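Local coordinates for protein phosphoribosylaminoimidazole-succinocarboxamide synthase (Saccharomyces cerevisiae, PDB 2CNQ) that catalyses the ATP-dependent joining of L-aspartate to carboxyaminoimidazole ribotide to form SAICAR, a step of de novo purine biosynthesis, at residues I23-A28 with V109-L114; L31-T36 with R73-D78. All blocks are in the same frame, centred on the assembly; numbering follows the deposited sequence.

Interaction 1. Residues I23-A28 with V109-L114. With ADP (adenosine-5'-diphosphate), chain B.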
ATOM      1  N   ILE A  23      -9.146  -5.186 -11.463  1.00  6.20           N
ATOM      2  CA  ILE A  23      -9.592  -3.848 -11.758  1.00  6.42           C
ATOM      3  C   ILE A  23     -10.445  -3.914 -12.975  1.00  5.98           C
ATOM      4  O   ILE A  23      -9.978  -4.367 -14.010  1.00  6.69           O
ATOM      5  CB  ILE A  23      -8.429  -2.950 -11.941  0.74  6.64           C
ATOM      6  CG1 ILE A  23      -7.529  -3.018 -10.707  0.74  7.59           C
ATOM      7  CG2 ILE A  23      -8.903  -1.520 -12.194  0.74  7.14           C
ATOM      8  CD1 ILE A  23      -6.304  -2.299 -10.858  0.74 10.05           C
ATOM      9  N   TYR A  24     -11.669  -3.484 -12.854  1.00  6.00           N
ATOM     10  CA  TYR A  24     -12.607  -3.521 -13.945  1.00  6.30           C
ATOM     11  C   TYR A  24     -12.997  -2.127 -14.323  1.00  6.42           C
ATOM     12  O   TYR A  24     -12.985  -1.214 -13.509  1.00  6.93           O
ATOM     13  CB  TYR A  24     -13.854  -4.272 -13.535  1.00  6.59           C
ATOM     14  CG  TYR A  24     -13.591  -5.706 -13.262  1.00  6.36           C
ATOM     15  CD1 TYR A  24     -13.733  -6.646 -14.254  1.00  6.38           C
ATOM     16  CD2 TYR A  24     -13.166  -6.120 -12.021  1.00  6.23           C
ATOM     17  CE1 TYR A  24     -13.495  -7.955 -14.014  1.00  6.57           C
ATOM     18  CE2 TYR A  24     -12.916  -7.431 -11.775  1.00  6.53           C
ATOM     19  CZ  TYR A  24     -13.059  -8.334 -12.777  1.00  6.48           C
ATOM     20  OH  TYR A  24     -12.828  -9.657 -12.585  1.00  6.89           O
ATOM     21  N   GLU A  25     -13.441  -1.982 -15.549  1.00  6.56           N
ATOM     22  CA  GLU A  25     -13.911  -0.715 -16.029  1.00  6.85           C
ATOM     23  C   GLU A  25     -15.368  -0.606 -15.818  1.00  7.10           C
ATOM     24  O   GLU A  25     -16.146  -1.365 -16.388  1.00  8.76           O
ATOM     25  CB  GLU A  25     -13.611  -0.594 -17.496  0.56  7.74           C
ATOM     26  CG  GLU A  25     -14.277   0.579 -18.130  0.56  9.28           C
ATOM     27  CD  GLU A  25     -13.875   0.693 -19.552  0.56 10.58           C
ATOM     28  OE1 GLU A  25     -12.656   0.784 -19.853  0.56 14.14           O
ATOM     29  OE2 GLU A  25     -14.764   0.609 -20.385  0.56 14.70           O
ATOM     30  N   VAL A  26     -15.760   0.342 -15.015  1.00  7.18           N
ATOM     31  CA  VAL A  26     -17.156   0.627 -14.819  1.00  7.63           C
ATOM     32  C   VAL A  26     -17.647   1.477 -15.939  1.00  7.85           C
ATOM     33  O   VAL A  26     -18.729   1.266 -16.459  1.00  9.88           O
ATOM     34  CB  VAL A  26     -17.372   1.249 -13.464  1.00  7.42           C
ATOM     35  CG1 VAL A  26     -18.797   1.682 -13.284  1.00  9.34           C
ATOM     36  CG2 VAL A  26     -17.011   0.247 -12.408  1.00  8.06           C
ATOM     37  N   ASP A  27     -16.886   2.490 -16.280  1.00  8.36           N
ATOM     38  CA  ASP A  27     -17.205   3.292 -17.394  1.00  9.17           C
ATOM     39  C   ASP A  27     -15.957   3.977 -17.768  1.00  9.60           C
ATOM     40  O   ASP A  27     -14.867   3.685 -17.262  1.00  9.63           O
ATOM     41  CB  ASP A  27     -18.357   4.255 -17.091  1.00 10.33           C
ATOM     42  CG  ASP A  27     -18.056   5.214 -15.989  1.00 10.83           C
ATOM     43  OD1 ASP A  27     -18.984   5.545 -15.283  1.00 14.81           O
ATOM     44  OD2 ASP A  27     -16.899   5.633 -15.801  1.00 12.11           O
ATOM     45  N   ALA A  28     -16.081   4.888 -18.696  1.00 10.85           N
ATOM     46  CA  ALA A  28     -14.922   5.501 -19.222  1.00 11.22           C
ATOM     47  C   ALA A  28     -14.038   6.126 -18.176  1.00 11.48           C
ATOM     48  O   ALA A  28     -12.855   6.227 -18.372  1.00 13.45           O
ATOM     49  CB  ALA A  28     -15.322   6.528 -20.254  1.00 12.63           C
ATOM     50  N   VAL A 109     -13.488   3.878  -8.049  1.00  6.13           N
ATOM     51  CA  VAL A 109     -12.495   4.908  -8.081  1.00  6.25           C
ATOM     52  C   VAL A 109     -12.483   5.535  -9.422  1.00  6.38           C
ATOM     53  O   VAL A 109     -12.814   4.961 -10.433  1.00  7.37           O
ATOM     54  CB  VAL A 109     -11.103   4.376  -7.725  1.00  6.88           C
ATOM     55  CG1 VAL A 109     -11.137   3.701  -6.366  1.00  7.16           C
ATOM     56  CG2 VAL A 109     -10.568   3.460  -8.743  1.00  7.06           C
ATOM     57  N   HIS A 110     -12.060   6.764  -9.423  1.00  6.87           N
ATOM     58  CA  HIS A 110     -11.828   7.457 -10.625  1.00  7.59           C
ATOM     59  C   HIS A 110     -10.531   6.991 -11.224  1.00  8.03           C
ATOM     60  O   HIS A 110      -9.529   6.898 -10.558  1.00  8.53           O
ATOM     61  CB  HIS A 110     -11.680   8.929 -10.298  0.61  8.31           C
ATOM     62  CG  HIS A 110     -12.934   9.564  -9.820  0.61  8.71           C
ATOM     63  ND1 HIS A 110     -13.961   9.886 -10.674  0.61 11.20           N
ATOM     64  CD2 HIS A 110     -13.330   9.951  -8.584  0.61  9.88           C
ATOM     65  CE1 HIS A 110     -14.943  10.431  -9.980  0.61 11.21           C
ATOM     66  NE2 HIS A 110     -14.578  10.507  -8.714  0.61  9.00           N
ATOM     67  N   LYS A 111     -10.556   6.718 -12.499  1.00  8.20           N
ATOM     68  CA  LYS A 111      -9.357   6.429 -13.228  1.00  9.09           C
ATOM     69  C   LYS A 111      -8.548   7.683 -13.232  1.00  9.56           C
ATOM     70  O   LYS A 111      -9.028   8.717 -13.618  1.00 13.30           O
ATOM     71  CB  LYS A 111      -9.799   5.894 -14.586  0.60 10.11           C
ATOM     72  CG  LYS A 111      -8.695   5.367 -15.435  0.60 11.12           C
ATOM     73  CD  LYS A 111      -9.165   4.966 -16.852  0.60 12.77           C
ATOM     74  CE  LYS A 111     -10.565   4.238 -16.990  0.60 14.91           C
ATOM     75  NZ  LYS A 111     -11.152   3.973 -18.440  0.60 13.96           N
ATOM     76  N   HIS A 112      -7.309   7.610 -12.835  1.00  9.30           N
ATOM     77  CA  HIS A 112      -6.465   8.768 -12.871  1.00  9.72           C
ATOM     78  C   HIS A 112      -5.241   8.462 -13.619  1.00  9.34           C
ATOM     79  O   HIS A 112      -4.761   7.348 -13.630  1.00 10.43           O
ATOM     80  CB  HIS A 112      -6.092   9.224 -11.477  1.00 10.44           C
ATOM     81  CG  HIS A 112      -7.131  10.082 -10.874  1.00 10.72           C
ATOM     82  ND1 HIS A 112      -7.359  11.354 -11.331  1.00 12.04           N
ATOM     83  CD2 HIS A 112      -8.030   9.860  -9.894  1.00 10.47           C
ATOM     84  CE1 HIS A 112      -8.350  11.885 -10.653  1.00 12.34           C
ATOM     85  NE2 HIS A 112      -8.780  10.998  -9.782  1.00 11.02           N
ATOM     86  N   LYS A 113      -4.690   9.517 -14.177  1.00 10.22           N
ATOM     87  CA  LYS A 113      -3.347   9.462 -14.668  1.00  9.55           C
ATOM     88  C   LYS A 113      -2.442   9.332 -13.503  1.00  9.27           C
ATOM     89  O   LYS A 113      -2.476  10.131 -12.584  1.00 11.32           O
ATOM     90  CB  LYS A 113      -3.047  10.716 -15.423  0.65  9.84           C
ATOM     91  CG  LYS A 113      -1.697  10.668 -16.052  0.65  9.49           C
ATOM     92  CD  LYS A 113      -1.391  11.863 -16.883  0.65  9.93           C
ATOM     93  CE  LYS A 113      -2.272  11.955 -18.097  0.65 11.52           C
ATOM     94  NZ  LYS A 113      -1.721  12.921 -19.073  0.45 10.77           N
ATOM     95  N   LEU A 114      -1.649   8.301 -13.524  1.00  9.28           N
ATOM     96  CA  LEU A 114      -0.800   8.016 -12.418  1.00  9.41           C
ATOM     97  C   LEU A 114       0.520   8.674 -12.604  1.00 10.31           C
ATOM     98  O   LEU A 114       0.993   8.822 -13.692  1.00 13.87           O
ATOM     99  CB  LEU A 114      -0.581   6.519 -12.253  1.00 10.06           C
ATOM    100  CG  LEU A 114      -1.861   5.752 -12.088  1.00 10.73           C
ATOM    101  CD1 LEU A 114      -1.537   4.290 -11.980  1.00 12.66           C
ATOM    102  CD2 LEU A 114      -2.666   6.350 -10.949  1.00 11.99           C
TER
HETATM  103  PB  ADP B1307       0.409  -4.001  -8.378  1.00  7.97           P
HETATM  104  O1B ADP B1307       0.763  -3.468  -7.069  1.00  9.67           O
HETATM  105  O2B ADP B1307       1.055  -3.271  -9.478  1.00 11.30           O
HETATM  106  O3B ADP B1307       0.593  -5.420  -8.612  1.00 10.42           O
HETATM  107  PA  ADP B1307      -2.319  -3.855  -7.553  1.00  6.51           P
HETATM  108  O1A ADP B1307      -2.018  -3.104  -6.333  1.00  7.41           O
HETATM  109  O2A ADP B1307      -2.713  -5.251  -7.451  1.00  6.59           O
HETATM  110  O3A ADP B1307      -1.141  -3.721  -8.584  1.00  7.60           O
HETATM  111  O5' ADP B1307      -3.454  -3.143  -8.372  1.00  6.84           O
HETATM  112  C5' ADP B1307      -3.670  -1.751  -8.426  1.00  6.92           C
HETATM  113  C4' ADP B1307      -3.263  -1.239  -9.775  1.00  6.78           C
HETATM  114  O4' ADP B1307      -4.118  -0.133 -10.053  1.00  6.98           O
HETATM  115  C3' ADP B1307      -1.870  -0.691  -9.822  1.00  7.16           C
HETATM  116  O3' ADP B1307      -1.377  -0.739 -11.139  1.00  8.35           O
HETATM  117  C2' ADP B1307      -2.083   0.756  -9.467  1.00  6.88           C
HETATM  118  O2' ADP B1307      -1.037   1.589  -9.854  1.00  7.34           O
HETATM  119  C1' ADP B1307      -3.333   1.031 -10.213  1.00  6.68           C
HETATM  120  N9  ADP B1307      -4.124   2.132  -9.752  1.00  6.31           N
HETATM  121  C8  ADP B1307      -4.329   2.494  -8.483  1.00  6.39           C
HETATM  122  N7  ADP B1307      -5.182   3.478  -8.369  1.00  6.45           N
HETATM  123  C5  ADP B1307      -5.536   3.768  -9.631  1.00  6.68           C
HETATM  124  C6  ADP B1307      -6.432   4.692 -10.218  1.00  7.19           C
HETATM  125  N6  ADP B1307      -7.146   5.515  -9.477  1.00  7.23           N
HETATM  126  N1  ADP B1307      -6.500   4.774 -11.542  1.00  7.93           N
HETATM  127  C2  ADP B1307      -5.808   3.913 -12.280  1.00  8.26           C
HETATM  128  N3  ADP B1307      -5.003   2.954 -11.846  1.00  7.80           N
HETATM  129  C4  ADP B1307      -4.872   2.903 -10.521  1.00  6.87           C
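Lys111 NZ donates to Ala28 O over 2.8 Å, in one of the two conformers modelled for this lysine. It lies well above the carbonyl plane, about 53° out of it, and not on a lone pair. Lys111 CG is anti to the backbone N (chi1 -173°), and a bend at chi3 brings CE and NZ over this carbonyl. Glu25 reaches out with an extended chain, but its OE1 makes only a long, tentative salt bridge to Lys111 NZ at 3.8 Å, as Glu25 too has two conformers. Asp27 OD2 accepts instead from Thr30 and Gly29, next to the classic beta bulge at Val26 and Asp27. The lysine contact ties the connection between strands 106-110 and 113-122 to the turn after strand 21-25 at the exposed surface. The backbone around Lys111 holds the adenine of ADP. ADP N6 donates to His110 O at 3.0 Å, and His112 N donates to ADP N1 at 3.2 Å in a nearly straight bond (169°). Leu114 CD2 lies over one face of the base, 4.1 Å from ADP C4, with CD1 near O2'. This paired donor and acceptor suits the 6-amino group and N1 of adenine, in a pattern like that of the kinase hinge.

Interaction 2. Residues L31-T36 with R73-D78. With ADP (adenosine-5'-diphosphate), chain B.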
ATOM      1  N   LEU A  31     -13.305   2.976 -12.297  1.00  6.64           N
ATOM      2  CA  LEU A  31     -12.847   1.627 -12.133  1.00  6.17           C
ATOM      3  C   LEU A  31     -13.487   1.037 -10.921  1.00  6.06           C
ATOM      4  O   LEU A  31     -13.728   1.688  -9.933  1.00  6.76           O
ATOM      5  CB  LEU A  31     -11.359   1.599 -11.930  1.00  6.95           C
ATOM      6  CG  LEU A  31     -10.555   2.205 -13.037  1.00  8.41           C
ATOM      7  CD1 LEU A  31      -9.126   2.319 -12.561  1.00 10.07           C
ATOM      8  CD2 LEU A  31     -10.654   1.408 -14.293  1.00  8.91           C
ATOM      9  N   LEU A  32     -13.704  -0.260 -11.007  1.00  6.24           N
ATOM     10  CA  LEU A  32     -14.042  -1.107  -9.889  1.00  6.67           C
ATOM     11  C   LEU A  32     -12.734  -1.734  -9.464  1.00  6.10           C
ATOM     12  O   LEU A  32     -12.127  -2.490 -10.188  1.00  6.50           O
ATOM     13  CB  LEU A  32     -15.051  -2.136 -10.323  1.00  6.76           C
ATOM     14  CG  LEU A  32     -15.365  -3.202  -9.332  1.00  8.39           C
ATOM     15  CD1 LEU A  32     -15.935  -2.593  -8.106  1.00  9.83           C
ATOM     16  CD2 LEU A  32     -16.276  -4.231  -9.940  1.00  9.05           C
ATOM     17  N   PHE A  33     -12.288  -1.356  -8.281  1.00  6.22           N
ATOM     18  CA  PHE A  33     -10.946  -1.607  -7.829  1.00  6.15           C
ATOM     19  C   PHE A  33     -11.053  -2.630  -6.710  1.00  5.57           C
ATOM     20  O   PHE A  33     -11.378  -2.273  -5.595  1.00  6.12           O
ATOM     21  CB  PHE A  33     -10.451  -0.247  -7.338  1.00  6.69           C
ATOM     22  CG  PHE A  33      -8.994  -0.151  -7.087  1.00  6.58           C
ATOM     23  CD1 PHE A  33      -8.503  -0.034  -5.808  1.00  6.84           C
ATOM     24  CD2 PHE A  33      -8.131  -0.083  -8.112  1.00  6.78           C
ATOM     25  CE1 PHE A  33      -7.159   0.161  -5.599  1.00  7.77           C
ATOM     26  CE2 PHE A  33      -6.784   0.123  -7.912  1.00  7.18           C
ATOM     27  CZ  PHE A  33      -6.317   0.231  -6.644  1.00  7.36           C
ATOM     28  N   VAL A  34     -10.852  -3.871  -7.058  1.00  5.54           N
ATOM     29  CA  VAL A  34     -11.172  -4.956  -6.173  1.00  5.59           C
ATOM     30  C   VAL A  34      -9.903  -5.497  -5.593  1.00  5.71           C
ATOM     31  O   VAL A  34      -9.071  -5.995  -6.312  1.00  6.63           O
ATOM     32  CB  VAL A  34     -11.922  -6.078  -6.883  1.00  6.31           C
ATOM     33  CG1 VAL A  34     -12.399  -7.049  -5.838  1.00  6.50           C
ATOM     34  CG2 VAL A  34     -13.066  -5.539  -7.698  1.00  6.12           C
ATOM     35  N   ALA A  35      -9.758  -5.423  -4.291  1.00  5.44           N
ATOM     36  CA  ALA A  35      -8.636  -6.036  -3.634  1.00  5.33           C
ATOM     37  C   ALA A  35      -8.998  -7.452  -3.342  1.00  5.30           C
ATOM     38  O   ALA A  35      -9.864  -7.721  -2.542  1.00  5.38           O
ATOM     39  CB  ALA A  35      -8.272  -5.302  -2.388  1.00  6.09           C
ATOM     40  N   THR A  36      -8.348  -8.362  -4.020  1.00  5.43           N
ATOM     41  CA  THR A  36      -8.506  -9.751  -3.753  1.00  5.37           C
ATOM     42  C   THR A  36      -7.732 -10.080  -2.500  1.00  5.46           C
ATOM     43  O   THR A  36      -7.194  -9.210  -1.851  1.00  6.12           O
ATOM     44  CB  THR A  36      -8.063 -10.608  -4.916  1.00  5.61           C
ATOM     45  OG1 THR A  36      -6.646 -10.645  -4.958  1.00  6.02           O
ATOM     46  CG2 THR A  36      -8.676 -10.157  -6.206  1.00  6.53           C
ATOM     47  N   ARG A  73      -6.674  15.187  -2.224  1.00  7.80           N
ATOM     48  CA  ARG A  73      -7.708  14.577  -3.005  1.00  8.14           C
ATOM     49  C   ARG A  73      -7.394  13.134  -3.207  1.00  7.26           C
ATOM     50  O   ARG A  73      -6.246  12.784  -3.304  1.00  8.28           O
ATOM     51  CB  ARG A  73      -7.803  15.210  -4.379  0.55  9.21           C
ATOM     52  CG  ARG A  73      -8.503  16.543  -4.400  0.55 12.01           C
ATOM     53  CD  ARG A  73      -8.705  17.015  -5.818  0.55 12.45           C
ATOM     54  NE  ARG A  73      -9.459  16.035  -6.587  0.55 14.84           N
ATOM     55  CZ  ARG A  73      -9.534  16.023  -7.912  0.55 15.24           C
ATOM     56  NH1 ARG A  73      -8.930  16.962  -8.624  0.55 14.37           N
ATOM     57  NH2 ARG A  73     -10.224  15.077  -8.528  0.55 15.01           N
ATOM     58  N   ASN A  74      -8.412  12.317  -3.330  1.00  7.05           N
ATOM     59  CA  ASN A  74      -8.185  10.919  -3.571  1.00  6.56           C
ATOM     60  C   ASN A  74      -9.035  10.414  -4.692  1.00  6.76           C
ATOM     61  O   ASN A  74      -9.895  11.093  -5.197  1.00  7.69           O
ATOM     62  CB  ASN A  74      -8.364  10.129  -2.297  1.00  6.70           C
ATOM     63  CG  ASN A  74      -9.766  10.156  -1.823  1.00  6.95           C
ATOM     64  OD1 ASN A  74     -10.673   9.787  -2.560  1.00  8.14           O
ATOM     65  ND2 ASN A  74      -9.974  10.606  -0.617  1.00  7.66           N
ATOM     66  N   HIS A  75      -8.784   9.185  -5.076  1.00  6.50           N
ATOM     67  CA  HIS A  75      -9.448   8.604  -6.215  1.00  6.51           C
ATOM     68  C   HIS A  75     -10.806   8.052  -5.944  1.00  6.44           C
ATOM     69  O   HIS A  75     -11.440   7.571  -6.856  1.00  6.86           O
ATOM     70  CB  HIS A  75      -8.605   7.535  -6.871  1.00  6.70           C
ATOM     71  CG  HIS A  75      -8.341   6.333  -6.078  1.00  6.55           C
ATOM     72  ND1 HIS A  75      -7.850   5.230  -6.717  1.00  7.11           N
ATOM     73  CD2 HIS A  75      -8.483   6.022  -4.785  1.00  7.26           C
ATOM     74  CE1 HIS A  75      -7.689   4.290  -5.828  1.00  6.91           C
ATOM     75  NE2 HIS A  75      -8.057   4.744  -4.648  1.00  7.58           N
ATOM     76  N   LEU A  76     -11.277   8.081  -4.719  1.00  6.96           N
ATOM     77  CA  LEU A  76     -12.549   7.457  -4.471  1.00  6.90           C
ATOM     78  C   LEU A  76     -13.644   8.214  -5.176  1.00  7.16           C
ATOM     79  O   LEU A  76     -13.676   9.427  -5.152  1.00  8.52           O
ATOM     80  CB  LEU A  76     -12.858   7.477  -3.009  1.00  7.54           C
ATOM     81  CG  LEU A  76     -11.886   6.733  -2.142  1.00  8.35           C
ATOM     82  CD1 LEU A  76     -12.292   6.897  -0.701  1.00 11.09           C
ATOM     83  CD2 LEU A  76     -11.788   5.276  -2.534  1.00 10.48           C
ATOM     84  N   VAL A  77     -14.581   7.500  -5.756  1.00  6.82           N
ATOM     85  CA  VAL A  77     -15.806   8.081  -6.199  1.00  7.79           C
ATOM     86  C   VAL A  77     -16.653   8.321  -4.964  1.00  8.93           C
ATOM     87  O   VAL A  77     -16.816   7.483  -4.123  1.00 10.38           O
ATOM     88  CB  VAL A  77     -16.501   7.173  -7.179  1.00  8.71           C
ATOM     89  CG1 VAL A  77     -17.869   7.692  -7.539  1.00 10.76           C
ATOM     90  CG2 VAL A  77     -15.658   7.012  -8.416  1.00  9.72           C
ATOM     91  N   ASP A  78     -17.300   9.454  -4.941  0.80 10.96           N
ATOM     92  CA  ASP A  78     -18.317   9.675  -3.949  0.80 13.08           C
ATOM     93  C   ASP A  78     -19.439   8.660  -4.103  0.80 13.57           C
ATOM     94  O   ASP A  78     -19.959   8.407  -5.186  0.80 14.75           O
ATOM     95  CB  ASP A  78     -18.893  11.062  -4.118  0.50 14.26           C
ATOM     96  CG  ASP A  78     -17.913  12.142  -3.773  0.50 15.67           C
ATOM     97  OD1 ASP A  78     -16.819  11.842  -3.244  0.50 18.26           O
ATOM     98  OD2 ASP A  78     -18.244  13.316  -4.024  0.50 19.64           O
TER
HETATM   99  PB  ADP B1307       0.409  -4.001  -8.378  1.00  7.97           P
HETATM  100  O1B ADP B1307       0.763  -3.468  -7.069  1.00  9.67           O
HETATM  101  O2B ADP B1307       1.055  -3.271  -9.478  1.00 11.30           O
HETATM  102  O3B ADP B1307       0.593  -5.420  -8.612  1.00 10.42           O
HETATM  103  PA  ADP B1307      -2.319  -3.855  -7.553  1.00  6.51           P
HETATM  104  O1A ADP B1307      -2.018  -3.104  -6.333  1.00  7.41           O
HETATM  105  O2A ADP B1307      -2.713  -5.251  -7.451  1.00  6.59           O
HETATM  106  O3A ADP B1307      -1.141  -3.721  -8.584  1.00  7.60           O
HETATM  107  O5' ADP B1307      -3.454  -3.143  -8.372  1.00  6.84           O
HETATM  108  C5' ADP B1307      -3.670  -1.751  -8.426  1.00  6.92           C
HETATM  109  C4' ADP B1307      -3.263  -1.239  -9.775  1.00  6.78           C
HETATM  110  O4' ADP B1307      -4.118  -0.133 -10.053  1.00  6.98           O
HETATM  111  C3' ADP B1307      -1.870  -0.691  -9.822  1.00  7.16           C
HETATM  112  O3' ADP B1307      -1.377  -0.739 -11.139  1.00  8.35           O
HETATM  113  C2' ADP B1307      -2.083   0.756  -9.467  1.00  6.88           C
HETATM  114  O2' ADP B1307      -1.037   1.589  -9.854  1.00  7.34           O
HETATM  115  C1' ADP B1307      -3.333   1.031 -10.213  1.00  6.68           C
HETATM  116  N9  ADP B1307      -4.124   2.132  -9.752  1.00  6.31           N
HETATM  117  C8  ADP B1307      -4.329   2.494  -8.483  1.00  6.39           C
HETATM  118  N7  ADP B1307      -5.182   3.478  -8.369  1.00  6.45           N
HETATM  119  C5  ADP B1307      -5.536   3.768  -9.631  1.00  6.68           C
HETATM  120  C6  ADP B1307      -6.432   4.692 -10.218  1.00  7.19           C
HETATM  121  N6  ADP B1307      -7.146   5.515  -9.477  1.00  7.23           N
HETATM  122  N1  ADP B1307      -6.500   4.774 -11.542  1.00  7.93           N
HETATM  123  C2  ADP B1307      -5.808   3.913 -12.280  1.00  8.26           C
HETATM  124  N3  ADP B1307      -5.003   2.954 -11.846  1.00  7.80           N
HETATM  125  C4  ADP B1307      -4.872   2.903 -10.521  1.00  6.87           C
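This is a buried aromatic contact beside the adenine of ADP, joining strand 30-35 of the antiparallel sheet to the loop after the short strand 73-74. Phe33 and His75 form a T-shaped (edge-to-face) pair. The imidazole edge points at the phenyl face, with ring centroids 5.5 Å apart and planes at 79°. His75 CE1 is the touching atom, 4.2 Å from Phe33 CE1 and offset toward the rim of the phenyl ring. His75 CG sits between its backbone N and carbonyl carbon (chi1 65°), which turns the imidazole toward both Phe33 and the base. ADP N6 donates to His75 ND1 at 2.9 Å. Phe33 meets the nucleotide along its outer edge, through CE2 and CZ: CE2 lies 3.4 Å from ADP O4', which is in the phenyl plane, and CZ lies 3.5 Å from ADP C8. An alanine in place of Phe33 is likely to open a gap beside the ribose and C8 and leave the imidazole edge without its aromatic partner. Leu31 CD1 packs over the face of the pyrimidine part of the base, 3.7 Å from ADP C2. An Asx turn, with Leu76 N bonded to Asn74 OD1 at 2.8 Å, shapes the chain around His75. Phe33 also touches Arg21 and Ile23 of strand 21-25, and His75 packs on Val109 of strand 106-110, Val232 of strand 228-245 and the ring of Phe65 in helix 53-67.

Overall arrangement
The centres of the two interactions lie about 8 Å apart, on the same side of the chain's centre. Along the sequence the order is 23-28, 31-36, 73-78, 109-114, so interaction 2 falls within the span bridged by interaction 1. Strands 21-25, 30-35 and 106-110 are successive neighbours in the antiparallel sheet. Strands 73-74 and 113-122 belong to the five-stranded mixed sheet. Both interactions join the antiparallel sheet or its turn to a loop that borders the mixed sheet. Probable backbone hydrogen bonds link them directly: Val109 O with Leu31 N, and His110 N with His75 O. Together they supply part of the adenine site, with Leu31 and Leu114 on opposite faces of the base and His75, His110 and His112 at its edge.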